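Local atomic coordinates of AAR187Cp (Eremothecium gossypii, PDB entry 3ZIL), a protein that probably regulates sister chromatid cohesion by acting on cohesin, through a C-terminal all-helical Wap1 domain. Residues A[317-320]-A[321-325]; A[136-139]-A[140-144]; A[369-372]-A[373-377]. All blocks are in the same frame, centred on the assembly; numbering follows the deposited sequence.

Interaction 1: residues A[317-320]-A[321-325]; sequences TEMS and FVLQL
Ser320 and Leu323 are joined by an N-cap bond where the loop after helix 304-313 turns into helix 321-336. The hydroxyl OG of Ser320 accepts from the amide N of Leu323 at 3.4 Å, a weak bond by length though nearly straight. The torsion that permits it sets OG between the backbone N and the carbonyl carbon (chi1 54°), leaning toward the first turn. The carbonyl of the same serine makes the stronger bond: Ser320 O takes the amide N of Gln324 at 3.0 Å, with an N-H...O angle of 168°, and this is the first bond of the regular i to i+4 series, followed by the one from Leu325 N to Phe321 O.

Apolar packing comes from Met319, just ahead of the cap. Its chain bends at both chi2 and chi3, and Met319 CE lies against Leu323 CD2 at 3.8 Å while SD passes the same methyl.

The side chain of Gln324 folds back over the cap. Gln324 CG lies 3.5 Å from Ser320 O. No hydrogen bond joins the carboxamide to Met319 or Ser320; Gln324 NE2 packs near Met319 CB at 4.1 Å. Phe356 and Asp359 of helix 343-360 also touch this glutamine, tying the helix start to that neighbour. With an alanine here, the stem that packs on Met319 CB and Phe356 is gone, which is likely to leave a gap between the helix start and helix 343-360.

Behind the cap, Phe321 and Val322 pack on Ile279 of helix 272-289, and Phe321 also meets a basic side chain of a bound peptide. The chemistry is thus a weak hydroxyl cap on Leu323 N beside the first regular backbone bond, flanked by thioether and aliphatic carbon, consistent with a defined start for this largely buried helix.

Interaction 2: residues A[136-139]-A[140-144]; sequences QDLL and RKLKF
Arg140 folds back along the helix over Gln136 and Asp137. Arg140 N donates to Gln136 O at 3.1 Å in an almost perfectly straight bond, while the side chain, bent at chi3, brings one guanidinium face over that same carbonyl oxygen and Asp137 CA. Arg140 NH1 comes within 3.6 Å of Gln136 CB, and Arg140 NH2 lies over Asp137 CA, 3.6 Å away. A water links the two side chains, donating to Asp137 OD1 and accepting from Arg140 NE at 3.2 Å.

Lys141 runs out nearly extended beyond CG, crossing the aspartate; Lys141 NZ forms a salt bridge with Asp137, bonding OD1 on its syn lone pair at 2.9 Å. With chi1 at 170°, Asp137 CG points away from the peptide nitrogen, and OD1 meets the lysine. NZ also bonds Asn52 OD1, so the ammonium ties the end of helix 129-141 to the neighbouring helix 36-52. In this all-helical Wap1 domain the helix tightens as it finishes: Lys141 N donates to Leu138 O at 2.8 Å, from above the carbonyl plane, an i to i+3 bond of 3-10 type, and it keeps a weak bond to Asp137 O.

Leu142 points its CB back toward the preceding turn. Leu142 N bonds Leu139 O weakly at 3.3 Å, Leu142 CG meets Leu138 CG at 4.0 Å, and CD1 approaches Leu139 CD1; Leu85 and Phe89 of helix 81-93 receive this leucine.

Interaction 3: residues A[369-372]-A[373-377]; sequences TRIT and RVLET
Ile371 and Leu375 stand side by side, one helical turn apart, pointing the same way from helix 365-375, the last helix of the all-helical Wap1 domain. This i to i+4 pair forms part of the face on which the terminal helix packs against helix 343-360, where Phe356 and Val360 receive Ile371 and Leu353 receives Leu375.

Followed outward, the side chain of Leu375 starts at CB, which lies 3.6 Å from Thr372 O and about as far from Ile371 O. Its CG stands anti to the carbonyl carbon, beside the backbone N (chi1 -70°), and this torsion lays Leu375 CG over Ile371 O at 3.4 Å. At the tip, Leu375 CD1 meets the methyl CG2 of Ile371 at 3.8 Å. CG2 can meet it because it is the isoleucine branch anti to the backbone N, on the side facing the next turn. The peptide N of Leu375 donates to the same Ile371 O at 2.9 Å, nearly in line with the carbonyl, so one oxygen is covered by the leucine side chain and gripped by its amide.

The bonds around this pair vary. Arg373 N reaches Thr369 O at 3.2 Å almost straight (172°), whereas Val374 N to Arg370 O and Glu376 N to Thr372 O are weak. The Val374 side chain packs on Ala331 and Tyr332 of helix 321-336. Arg370 sends its guanidinium to Asn287 and Glu291, and its carbonyl oxygen takes a further bond from Tyr332 OH.

Outside that core, Arg373 NH1 and Glu376 OE1 form only a long salt bridge. Just beyond, Val374 O accepts twice from Thr377: from the backbone N at 2.9 Å and, in the carbonyl plane, from OG1 at 3.2 Å.

In the fold
Along the chain the contacts follow in series: interaction 2, then interaction 1, then interaction 3, all within the helical Wap1 domain. Interaction 2 closes helix 129-141 on the other side of the chain's centre, its own centre about 50 Å from that of interaction 1 and about 57 Å from that of interaction 3. Interactions 1 and 3 are neighbours, with centres about 17 Å and nearest atoms about 7 Å apart. Both meet helix 343-360, and helix 321-336, which begins at interaction 1, packs against the helix of interaction 3. The C-terminal helix is thus packed onto the helix whose start interaction 1 caps, while interaction 2 belongs to a distant part of the same elongated domain.

Interaction 1: residues A[317-320]-A[321-325]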
ATOM      1  N   THR A 317     -21.601  23.632 -18.722  1.00 47.99           N
ATOM      2  CA  THR A 317     -21.511  24.773 -17.784  1.00 55.03           C
ATOM      3  C   THR A 317     -20.831  24.242 -16.546  1.00 54.44           C
ATOM      4  O   THR A 317     -20.192  24.994 -15.824  1.00 59.23           O
ATOM      5  CB  THR A 317     -22.869  25.374 -17.370  1.00 61.28           C
ATOM      6  OG1 THR A 317     -23.860  25.010 -18.330  1.00 76.71           O
ATOM      7  CG2 THR A 317     -22.800  26.921 -17.225  1.00 56.94           C
ATOM      8  N   GLU A 318     -20.949  22.924 -16.356  1.00 48.38           N
ATOM      9  CA  GLU A 318     -20.454  22.212 -15.185  1.00 47.16           C
ATOM     10  C   GLU A 318     -19.170  21.430 -15.461  1.00 39.05           C
ATOM     11  O   GLU A 318     -19.150  20.561 -16.341  1.00 34.44           O
ATOM     12  CB  GLU A 318     -21.525  21.225 -14.682  1.00 49.75           C
ATOM     13  CG  GLU A 318     -22.941  21.778 -14.561  1.00 52.23           C
ATOM     14  CD  GLU A 318     -23.031  23.142 -13.868  1.00 58.11           C
ATOM     15  OE1 GLU A 318     -22.028  23.644 -13.279  1.00 52.60           O
ATOM     16  OE2 GLU A 318     -24.136  23.724 -13.936  1.00 55.14           O
ATOM     17  N   MET A 319     -18.116  21.728 -14.705  1.00 33.16           N
ATOM     18  CA  MET A 319     -16.854  21.001 -14.857  1.00 35.02           C
ATOM     19  C   MET A 319     -16.493  20.236 -13.573  1.00 33.56           C
ATOM     20  O   MET A 319     -16.168  20.845 -12.592  1.00 37.40           O
ATOM     21  CB  MET A 319     -15.755  21.999 -15.137  1.00 37.45           C
ATOM     22  CG  MET A 319     -16.015  22.923 -16.321  1.00 37.84           C
ATOM     23  SD  MET A 319     -15.559  22.121 -17.862  1.00 48.60           S
ATOM     24  CE  MET A 319     -13.847  21.710 -17.504  1.00 28.99           C
ATOM     25  N   SER A 320     -16.518  18.920 -13.601  1.00 32.34           N
ATOM     26  CA  SER A 320     -16.134  18.100 -12.442  1.00 30.53           C
ATOM     27  C   SER A 320     -14.618  18.077 -12.298  1.00 29.22           C
ATOM     28  O   SER A 320     -13.853  18.327 -13.270  1.00 33.30           O
ATOM     29  CB  SER A 320     -16.573  16.675 -12.705  1.00 29.64           C
ATOM     30  OG  SER A 320     -16.019  16.297 -13.977  1.00 33.58           O
ATOM     31  N   PHE A 321     -14.173  17.750 -11.098  1.00 29.37           N
ATOM     32  CA  PHE A 321     -12.753  17.600 -10.812  1.00 28.53           C
ATOM     33  C   PHE A 321     -12.083  16.666 -11.852  1.00 25.26           C
ATOM     34  O   PHE A 321     -11.053  16.994 -12.415  1.00 23.13           O
ATOM     35  CB  PHE A 321     -12.596  17.031  -9.413  1.00 28.07           C
ATOM     36  CG  PHE A 321     -11.167  16.893  -8.979  1.00 26.99           C
ATOM     37  CD1 PHE A 321     -10.415  18.021  -8.669  1.00 27.75           C
ATOM     38  CD2 PHE A 321     -10.584  15.650  -8.871  1.00 26.26           C
ATOM     39  CE1 PHE A 321      -9.117  17.909  -8.249  1.00 26.04           C
ATOM     40  CE2 PHE A 321      -9.281  15.530  -8.413  1.00 21.57           C
ATOM     41  CZ  PHE A 321      -8.554  16.656  -8.110  1.00 22.84           C
ATOM     42  N   VAL A 322     -12.695  15.528 -12.158  1.00 25.30           N
ATOM     43  CA  VAL A 322     -12.044  14.633 -13.120  1.00 26.29           C
ATOM     44  C   VAL A 322     -11.784  15.255 -14.492  1.00 25.52           C
ATOM     45  O   VAL A 322     -10.715  15.075 -15.041  1.00 22.23           O
ATOM     46  CB  VAL A 322     -12.700  13.244 -13.320  1.00 29.31           C
ATOM     47  CG1 VAL A 322     -11.603  12.247 -13.543  1.00 29.03           C
ATOM     48  CG2 VAL A 322     -13.490  12.795 -12.131  1.00 35.50           C
ATOM     49  N   LEU A 323     -12.779  15.973 -15.045  1.00 24.28           N
ATOM     50  CA  LEU A 323     -12.557  16.658 -16.289  1.00 22.55           C
ATOM     51  C   LEU A 323     -11.492  17.738 -16.182  1.00 20.98           C
ATOM     52  O   LEU A 323     -10.700  17.893 -17.096  1.00 21.70           O
ATOM     53  CB  LEU A 323     -13.865  17.238 -16.859  1.00 25.46           C
ATOM     54  CG  LEU A 323     -13.659  17.917 -18.215  1.00 29.90           C
ATOM     55  CD1 LEU A 323     -12.855  17.066 -19.193  1.00 27.89           C
ATOM     56  CD2 LEU A 323     -15.006  18.297 -18.815  1.00 35.00           C
ATOM     57  N   GLN A 324     -11.472  18.486 -15.088  1.00 20.08           N
ATOM     58  CA  GLN A 324     -10.425  19.497 -14.882  1.00 20.88           C
ATOM     59  C   GLN A 324      -9.038  18.918 -14.854  1.00 20.82           C
ATOM     60  O   GLN A 324      -8.097  19.464 -15.441  1.00 19.13           O
ATOM     61  CB  GLN A 324     -10.702  20.228 -13.574  1.00 21.03           C
ATOM     62  CG  GLN A 324     -11.872  21.198 -13.802  1.00 22.09           C
ATOM     63  CD  GLN A 324     -12.429  21.696 -12.499  1.00 25.95           C
ATOM     64  OE1 GLN A 324     -12.470  20.946 -11.507  1.00 22.92           O
ATOM     65  NE2 GLN A 324     -12.856  22.960 -12.468  1.00 25.59           N
ATOM     66  N   LEU A 325      -8.927  17.782 -14.170  1.00 19.28           N
ATOM     67  CA  LEU A 325      -7.671  17.088 -14.063  1.00 19.50           C
ATOM     68  C   LEU A 325      -7.284  16.571 -15.473  1.00 21.38           C
ATOM     69  O   LEU A 325      -6.131  16.659 -15.908  1.00 18.34           O
ATOM     70  CB  LEU A 325      -7.926  15.927 -13.046  1.00 20.64           C
ATOM     71  CG  LEU A 325      -6.695  15.169 -12.535  1.00 24.84           C
ATOM     72  CD1 LEU A 325      -5.526  16.113 -12.200  1.00 24.48           C
ATOM     73  CD2 LEU A 325      -7.102  14.243 -11.369  1.00 22.30           C
TER

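Interaction 2: residues A[136-139]-A[140-144]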
ATOM      1  N   GLN A 136      -3.818 -28.826  13.174  1.00 28.87           N
ATOM      2  CA  GLN A 136      -5.010 -28.800  12.272  1.00 30.77           C
ATOM      3  C   GLN A 136      -6.214 -28.126  12.888  1.00 28.48           C
ATOM      4  O   GLN A 136      -6.900 -27.310  12.271  1.00 31.02           O
ATOM      5  CB  GLN A 136      -5.448 -30.213  11.798  1.00 29.39           C
ATOM      6  CG  GLN A 136      -4.396 -31.133  11.132  1.00 41.54           C
ATOM      7  CD  GLN A 136      -3.210 -30.444  10.409  1.00 51.90           C
ATOM      8  OE1 GLN A 136      -3.391 -29.509   9.576  1.00 44.29           O
ATOM      9  NE2 GLN A 136      -1.957 -30.927  10.724  1.00 52.05           N
ATOM     10  N   ASP A 137      -6.507 -28.486  14.113  1.00 28.49           N
ATOM     11  CA  ASP A 137      -7.662 -27.918  14.783  1.00 28.95           C
ATOM     12  C   ASP A 137      -7.501 -26.364  14.920  1.00 29.18           C
ATOM     13  O   ASP A 137      -8.416 -25.557  14.562  1.00 26.06           O
ATOM     14  CB  ASP A 137      -7.788 -28.659  16.096  1.00 32.99           C
ATOM     15  CG  ASP A 137      -8.792 -28.061  17.069  1.00 35.83           C
ATOM     16  OD1 ASP A 137      -9.482 -27.053  16.793  1.00 41.10           O
ATOM     17  OD2 ASP A 137      -8.872 -28.637  18.178  1.00 45.51           O
ATOM     18  N   LEU A 138      -6.333 -25.926  15.406  1.00 27.18           N
ATOM     19  CA  LEU A 138      -6.060 -24.473  15.427  1.00 25.42           C
ATOM     20  C   LEU A 138      -6.161 -23.760  14.073  1.00 21.46           C
ATOM     21  O   LEU A 138      -6.816 -22.708  13.990  1.00 21.65           O
ATOM     22  CB  LEU A 138      -4.717 -24.161  16.108  1.00 26.17           C
ATOM     23  CG  LEU A 138      -4.467 -22.645  16.299  1.00 28.91           C
ATOM     24  CD1 LEU A 138      -5.381 -22.008  17.377  1.00 28.21           C
ATOM     25  CD2 LEU A 138      -2.995 -22.493  16.640  1.00 24.40           C
ATOM     26  N   LEU A 139      -5.494 -24.313  13.053  1.00 20.94           N
ATOM     27  CA  LEU A 139      -5.517 -23.818  11.702  1.00 25.07           C
ATOM     28  C   LEU A 139      -6.923 -23.582  11.148  1.00 25.89           C
ATOM     29  O   LEU A 139      -7.174 -22.528  10.564  1.00 25.57           O
ATOM     30  CB  LEU A 139      -4.751 -24.778  10.763  1.00 25.71           C
ATOM     31  CG  LEU A 139      -3.465 -24.473  10.011  1.00 31.12           C
ATOM     32  CD1 LEU A 139      -2.461 -23.623  10.755  1.00 27.08           C
ATOM     33  CD2 LEU A 139      -2.839 -25.784   9.490  1.00 31.90           C
ATOM     34  N   ARG A 140      -7.817 -24.560  11.299  1.00 27.90           N
ATOM     35  CA  ARG A 140      -9.263 -24.364  11.007  1.00 30.86           C
ATOM     36  C   ARG A 140      -9.897 -23.175  11.723  1.00 32.69           C
ATOM     37  O   ARG A 140     -10.848 -22.625  11.235  1.00 33.56           O
ATOM     38  CB  ARG A 140     -10.111 -25.666  11.225  1.00 31.84           C
ATOM     39  CG  ARG A 140      -9.682 -26.805  10.280  1.00 35.07           C
ATOM     40  CD  ARG A 140     -10.522 -28.071  10.386  1.00 37.30           C
ATOM     41  NE  ARG A 140     -10.592 -28.670  11.723  1.00 37.58           N
ATOM     42  CZ  ARG A 140      -9.854 -29.720  12.127  1.00 38.93           C
ATOM     43  NH1 ARG A 140      -8.983 -30.282  11.300  1.00 41.97           N
ATOM     44  NH2 ARG A 140      -9.983 -30.226  13.358  1.00 34.86           N
ATOM     45  N   LYS A 141      -9.368 -22.748  12.856  1.00 28.63           N
ATOM     46  CA  LYS A 141      -9.926 -21.581  13.535  1.00 28.08           C
ATOM     47  C   LYS A 141      -9.239 -20.222  13.313  1.00 28.75           C
ATOM     48  O   LYS A 141      -9.785 -19.214  13.707  1.00 26.86           O
ATOM     49  CB  LYS A 141      -9.977 -21.864  15.043  1.00 31.85           C
ATOM     50  CG  LYS A 141     -11.162 -22.719  15.466  1.00 34.54           C
ATOM     51  CD  LYS A 141     -10.835 -23.573  16.693  1.00 36.30           C
ATOM     52  CE  LYS A 141     -11.968 -24.586  16.915  1.00 31.89           C
ATOM     53  NZ  LYS A 141     -11.552 -25.491  17.998  1.00 33.53           N
ATOM     54  N   LEU A 142      -8.000 -20.203  12.795  1.00 24.09           N
ATOM     55  CA  LEU A 142      -7.204 -18.944  12.752  1.00 20.62           C
ATOM     56  C   LEU A 142      -7.755 -18.049  11.667  1.00 21.48           C
ATOM     57  O   LEU A 142      -8.263 -18.537  10.658  1.00 22.71           O
ATOM     58  CB  LEU A 142      -5.773 -19.277  12.356  1.00 20.47           C
ATOM     59  CG  LEU A 142      -4.948 -19.816  13.544  1.00 20.58           C
ATOM     60  CD1 LEU A 142      -3.680 -20.381  12.971  1.00 20.37           C
ATOM     61  CD2 LEU A 142      -4.695 -18.691  14.602  1.00 19.52           C
ATOM     62  N   LYS A 143      -7.673 -16.765  11.890  1.00 21.17           N
ATOM     63  CA  LYS A 143      -8.003 -15.805  10.882  1.00 24.32           C
ATOM     64  C   LYS A 143      -7.163 -15.999   9.591  1.00 24.52           C
ATOM     65  O   LYS A 143      -7.662 -15.723   8.494  1.00 24.41           O
ATOM     66  CB  LYS A 143      -7.733 -14.424  11.469  1.00 25.01           C
ATOM     67  CG  LYS A 143      -8.231 -13.258  10.609  1.00 28.78           C
ATOM     68  CD  LYS A 143      -8.010 -11.970  11.397  1.00 31.97           C
ATOM     69  CE  LYS A 143      -8.716 -12.034  12.750  1.00 36.51           C
ATOM     70  NZ  LYS A 143      -8.545 -10.803  13.569  1.00 35.84           N
ATOM     71  N   PHE A 144      -5.902 -16.432   9.693  1.00 20.81           N
ATOM     72  CA  PHE A 144      -5.014 -16.636   8.492  1.00 18.46           C
ATOM     73  C   PHE A 144      -4.156 -17.854   8.764  1.00 21.05           C
ATOM     74  O   PHE A 144      -3.710 -18.043   9.897  1.00 19.45           O
ATOM     75  CB  PHE A 144      -4.019 -15.466   8.304  1.00 16.72           C
ATOM     76  CG  PHE A 144      -4.677 -14.114   8.021  1.00 16.92           C
ATOM     77  CD1 PHE A 144      -5.291 -13.830   6.779  1.00 18.10           C
ATOM     78  CD2 PHE A 144      -4.716 -13.111   9.015  1.00 17.01           C
ATOM     79  CE1 PHE A 144      -5.868 -12.530   6.510  1.00 17.30           C
ATOM     80  CE2 PHE A 144      -5.316 -11.837   8.751  1.00 19.26           C
ATOM     81  CZ  PHE A 144      -5.883 -11.544   7.530  1.00 18.75           C
TER
HETATM   82  O   HOH W   1     -11.052 -26.964  14.443  1.00 30.76           O
HETATM   83  O   HOH W   2      -8.901 -20.939   9.045  1.00 28.50           O

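Interaction 3: residues A[369-372]-A[373-377]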
ATOM      1  N   THR A 369       0.015  24.608  -8.473  1.00 25.90           N
ATOM      2  CA  THR A 369       1.374  25.005  -8.777  1.00 29.69           C
ATOM      3  C   THR A 369       1.651  24.415 -10.200  1.00 28.17           C
ATOM      4  O   THR A 369       2.279  25.045 -11.061  1.00 30.91           O
ATOM      5  CB  THR A 369       2.184  24.421  -7.589  1.00 34.83           C
ATOM      6  OG1 THR A 369       2.735  25.453  -6.772  1.00 41.01           O
ATOM      7  CG2 THR A 369       3.155  23.309  -7.941  1.00 30.60           C
ATOM      8  N   ARG A 370       1.100  23.234 -10.471  1.00 22.41           N
ATOM      9  CA  ARG A 370       1.209  22.646 -11.814  1.00 22.00           C
ATOM     10  C   ARG A 370       0.367  23.318 -12.877  1.00 22.32           C
ATOM     11  O   ARG A 370       0.738  23.353 -14.034  1.00 27.28           O
ATOM     12  CB  ARG A 370       0.980  21.149 -11.743  1.00 20.65           C
ATOM     13  CG  ARG A 370       2.262  20.549 -11.201  1.00 20.73           C
ATOM     14  CD  ARG A 370       2.012  19.351 -10.380  1.00 23.79           C
ATOM     15  NE  ARG A 370       3.280  18.703 -10.099  1.00 21.43           N
ATOM     16  CZ  ARG A 370       3.388  17.423  -9.805  1.00 25.65           C
ATOM     17  NH1 ARG A 370       2.316  16.596  -9.769  1.00 25.42           N
ATOM     18  NH2 ARG A 370       4.567  16.951  -9.593  1.00 27.02           N
ATOM     19  N   ILE A 371      -0.770  23.831 -12.459  1.00 24.97           N
ATOM     20  CA  ILE A 371      -1.637  24.592 -13.313  1.00 23.95           C
ATOM     21  C   ILE A 371      -0.912  25.903 -13.683  1.00 27.09           C
ATOM     22  O   ILE A 371      -0.790  26.226 -14.846  1.00 33.37           O
ATOM     23  CB  ILE A 371      -2.996  24.898 -12.642  1.00 23.17           C
ATOM     24  CG1 ILE A 371      -3.847  23.616 -12.438  1.00 22.26           C
ATOM     25  CG2 ILE A 371      -3.766  25.864 -13.535  1.00 20.97           C
ATOM     26  CD1 ILE A 371      -4.951  23.802 -11.407  1.00 19.48           C
ATOM     27  N   THR A 372      -0.417  26.637 -12.689  1.00 29.83           N
ATOM     28  CA  THR A 372       0.293  27.893 -12.918  1.00 32.35           C
ATOM     29  C   THR A 372       1.395  27.755 -13.966  1.00 33.80           C
ATOM     30  O   THR A 372       1.473  28.550 -14.885  1.00 32.11           O
ATOM     31  CB  THR A 372       0.955  28.393 -11.630  1.00 31.25           C
ATOM     32  OG1 THR A 372      -0.036  29.044 -10.848  1.00 33.28           O
ATOM     33  CG2 THR A 372       2.108  29.389 -11.982  1.00 35.18           C
ATOM     34  N   ARG A 373       2.278  26.781 -13.734  1.00 35.22           N
ATOM     35  CA  ARG A 373       3.369  26.440 -14.623  1.00 38.12           C
ATOM     36  C   ARG A 373       2.911  26.281 -16.077  1.00 38.19           C
ATOM     37  O   ARG A 373       3.528  26.873 -16.979  1.00 39.04           O
ATOM     38  CB  ARG A 373       4.102  25.177 -14.092  1.00 39.94           C
ATOM     39  CG  ARG A 373       5.126  24.558 -15.026  1.00 42.69           C
ATOM     40  CD  ARG A 373       6.105  25.624 -15.507  1.00 48.32           C
ATOM     41  NE  ARG A 373       7.452  25.132 -15.761  1.00 53.07           N
ATOM     42  CZ  ARG A 373       8.559  25.831 -15.513  1.00 54.61           C
ATOM     43  NH1 ARG A 373       8.486  27.039 -14.967  1.00 56.09           N
ATOM     44  NH2 ARG A 373       9.747  25.312 -15.783  1.00 55.99           N
ATOM     45  N   VAL A 374       1.816  25.536 -16.274  1.00 32.16           N
ATOM     46  CA  VAL A 374       1.267  25.226 -17.579  1.00 32.07           C
ATOM     47  C   VAL A 374       0.634  26.482 -18.187  1.00 33.72           C
ATOM     48  O   VAL A 374       0.794  26.718 -19.378  1.00 31.26           O
ATOM     49  CB  VAL A 374       0.279  23.996 -17.525  1.00 34.35           C
ATOM     50  CG1 VAL A 374      -1.145  24.412 -17.833  1.00 36.23           C
ATOM     51  CG2 VAL A 374       0.674  22.932 -18.542  1.00 37.54           C
ATOM     52  N   LEU A 375      -0.036  27.318 -17.383  1.00 32.02           N
ATOM     53  CA  LEU A 375      -0.673  28.508 -17.921  1.00 34.66           C
ATOM     54  C   LEU A 375       0.358  29.509 -18.497  1.00 48.68           C
ATOM     55  O   LEU A 375       0.002  30.427 -19.238  1.00 48.07           O
ATOM     56  CB  LEU A 375      -1.486  29.198 -16.864  1.00 33.44           C
ATOM     57  CG  LEU A 375      -2.748  28.513 -16.403  1.00 34.23           C
ATOM     58  CD1 LEU A 375      -3.295  29.268 -15.183  1.00 33.15           C
ATOM     59  CD2 LEU A 375      -3.727  28.368 -17.555  1.00 32.52           C
ATOM     60  N   GLU A 376       1.627  29.339 -18.141  1.00 49.28           N
ATOM     61  CA  GLU A 376       2.664  30.212 -18.684  1.00 50.83           C
ATOM     62  C   GLU A 376       2.890  29.954 -20.151  1.00 57.22           C
ATOM     63  O   GLU A 376       3.453  30.784 -20.839  1.00 65.13           O
ATOM     64  CB  GLU A 376       3.952  30.002 -17.947  1.00 42.64           C
ATOM     65  CG  GLU A 376       3.860  30.513 -16.513  1.00 39.98           C
ATOM     66  CD  GLU A 376       5.135  30.259 -15.768  1.00 41.76           C
ATOM     67  OE1 GLU A 376       5.612  29.117 -15.772  1.00 53.01           O
ATOM     68  OE2 GLU A 376       5.664  31.180 -15.169  1.00 45.04           O
ATOM     69  N   THR A 377       2.443  28.804 -20.637  1.00 59.87           N
ATOM     70  CA  THR A 377       2.583  28.501 -22.048  1.00 57.96           C
ATOM     71  C   THR A 377       1.264  28.711 -22.852  1.00 60.36           C
ATOM     72  O   THR A 377       1.119  28.202 -23.981  1.00 54.49           O
ATOM     73  CB  THR A 377       3.148  27.079 -22.259  1.00 56.63           C
ATOM     74  OG1 THR A 377       2.065  26.141 -22.233  1.00 64.07           O
ATOM     75  CG2 THR A 377       4.217  26.704 -21.205  1.00 47.17           C
TER